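Local coordinates for protein plu4264 (Photorhabdus luminescens subsp. laumondii, PDB 4MV2) that is a nickel-binding cupin of unknown function, possibly an enzyme, at residues R6-W10 / D11-H15. Numbering follows the deposited sequence. Where two conformers were deposited one is given.
Sequences RKMDW and DSMVH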
# COMPACT_ATOMS: atom_id res chain seq x y z
N ARG A 6 13.89 0.35 2.66
CA ARG A 6 13.83 1.41 3.64
C ARG A 6 13.28 0.80 4.93
O ARG A 6 12.14 0.37 5.00
CB ARG A 6 12.94 2.57 3.20
CG ARG A 6 12.95 3.72 4.20
CD ARG A 6 11.85 4.69 3.97
NE ARG A 6 12.14 5.52 2.83
CZ ARG A 6 11.24 6.24 2.18
NH1 ARG A 6 11.64 6.98 1.17
NH2 ARG A 6 9.96 6.22 2.54
N LYS A 7 14.14 0.74 5.94
CA LYS A 7 13.73 0.29 7.26
C LYS A 7 12.95 1.40 7.93
O LYS A 7 13.32 2.57 7.87
CB LYS A 7 14.98 -0.02 8.09
CG LYS A 7 15.84 -1.13 7.53
CD LYS A 7 15.15 -2.46 7.58
CE LYS A 7 14.92 -2.96 9.00
NZ LYS A 7 14.31 -4.35 8.99
N MSE A 8 11.83 1.05 8.53
CA MSE A 8 11.04 2.07 9.19
C MSE A 8 11.74 2.61 10.41
O MSE A 8 12.18 1.85 11.27
CB MSE A 8 9.69 1.53 9.59
CG MSE A 8 8.81 2.49 10.37
SE MSE A 8 8.36 4.15 9.43
CE MSE A 8 6.99 3.34 8.29
N ASP A 9 11.84 3.93 10.49
CA ASP A 9 12.29 4.59 11.71
C ASP A 9 11.07 5.36 12.23
O ASP A 9 10.72 6.40 11.68
CB ASP A 9 13.45 5.53 11.36
CG ASP A 9 13.89 6.36 12.52
OD1 ASP A 9 13.30 6.23 13.62
OD2 ASP A 9 14.86 7.14 12.35
N TRP A 10 10.38 4.82 13.23
CA TRP A 10 9.14 5.47 13.67
C TRP A 10 9.34 6.89 14.21
O TRP A 10 8.46 7.80 14.01
CB TRP A 10 8.41 4.64 14.73
CG TRP A 10 8.15 3.22 14.32
CD1 TRP A 10 8.78 2.13 14.79
CD2 TRP A 10 7.16 2.75 13.40
NE1 TRP A 10 8.24 0.99 14.24
CE2 TRP A 10 7.25 1.35 13.37
CE3 TRP A 10 6.21 3.37 12.57
CZ2 TRP A 10 6.44 0.58 12.58
CZ3 TRP A 10 5.40 2.59 11.82
CH2 TRP A 10 5.53 1.22 11.81
N ASP A 11 10.52 7.15 14.75
CA ASP A 11 10.81 8.46 15.30
C ASP A 11 11.08 9.50 14.19
O ASP A 11 11.05 10.69 14.47
CB ASP A 11 12.03 8.38 16.20
CG ASP A 11 12.31 9.69 16.91
OD1 ASP A 11 11.43 10.14 17.66
OD2 ASP A 11 13.42 10.23 16.77
N SER A 12 11.31 9.04 12.97
CA SER A 12 11.56 9.93 11.81
C SER A 12 10.29 10.44 11.16
O SER A 12 10.33 11.24 10.23
CB SER A 12 12.40 9.20 10.73
OG SER A 12 11.63 8.21 10.00
N MSE A 13 9.13 10.00 11.63
CA MSE A 13 7.86 10.40 11.00
C MSE A 13 7.67 11.91 11.15
O MSE A 13 8.11 12.52 12.12
CB MSE A 13 6.70 9.66 11.65
CG MSE A 13 6.72 8.15 11.30
SE MSE A 13 5.29 7.22 12.11
CE MSE A 13 4.67 6.25 10.58
N VAL A 14 7.03 12.50 10.16
CA VAL A 14 6.73 13.90 10.14
C VAL A 14 5.25 14.05 10.46
O VAL A 14 4.39 13.40 9.85
CB VAL A 14 7.05 14.52 8.77
CG1 VAL A 14 6.49 15.93 8.66
CG2 VAL A 14 8.54 14.48 8.51
N HIS A 15 4.96 14.90 11.42
CA HIS A 15 3.58 15.17 11.82
C HIS A 15 2.96 16.15 10.85
O HIS A 15 3.46 17.28 10.68
CB HIS A 15 3.56 15.76 13.24
CG HIS A 15 2.20 15.83 13.83
ND1 HIS A 15 1.58 14.75 14.43
CD2 HIS A 15 1.34 16.87 13.94
CE1 HIS A 15 0.38 15.11 14.83
NE2 HIS A 15 0.21 16.40 14.57
O HOH W 1 11.89 5.43 7.97
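Met13, a selenomethionine, reaches the edge of the Trp10 indole, its SE almost in the ring plane and 5.4 Å from the centroid of the six-membered ring, a Met-aromatic contact with selenium in place of sulfur; its methyl CE sits 3.8 Å from CE3 of Trp10. One face of the ring carries CG of Met8, also a selenomethionine, which lies over its centre, and the Met8 and Met13 methyls approach each other. Trp10 and Met13 lie side by side, pointing the same way; in each, CG stands anti to the carbonyl carbon (chi1 -54° and -70°).

A short 3-10 turn sets this spacing. Asp9 O takes two bonds from Ser12: N comes from above the carbonyl plane at 3.0 Å, while OG arrives in that plane, on a lone pair, at 2.6 Å. Asp9 OD1 adds a weak bond to Asp11 N, and Met13 N a weak one to Trp10 O. A water accepts from Asp9 N.

Trp10 also packs edge-to-face on Trp38, and Asp80 of the second subunit bonds Met8 N. The chemistry thus divides by side: polar groups of Asp9 and Ser12 secure the turn at the surface, while Met8, Trp10 and Met13 give it an apolar underside against strand 35-41 of the cupin sheet.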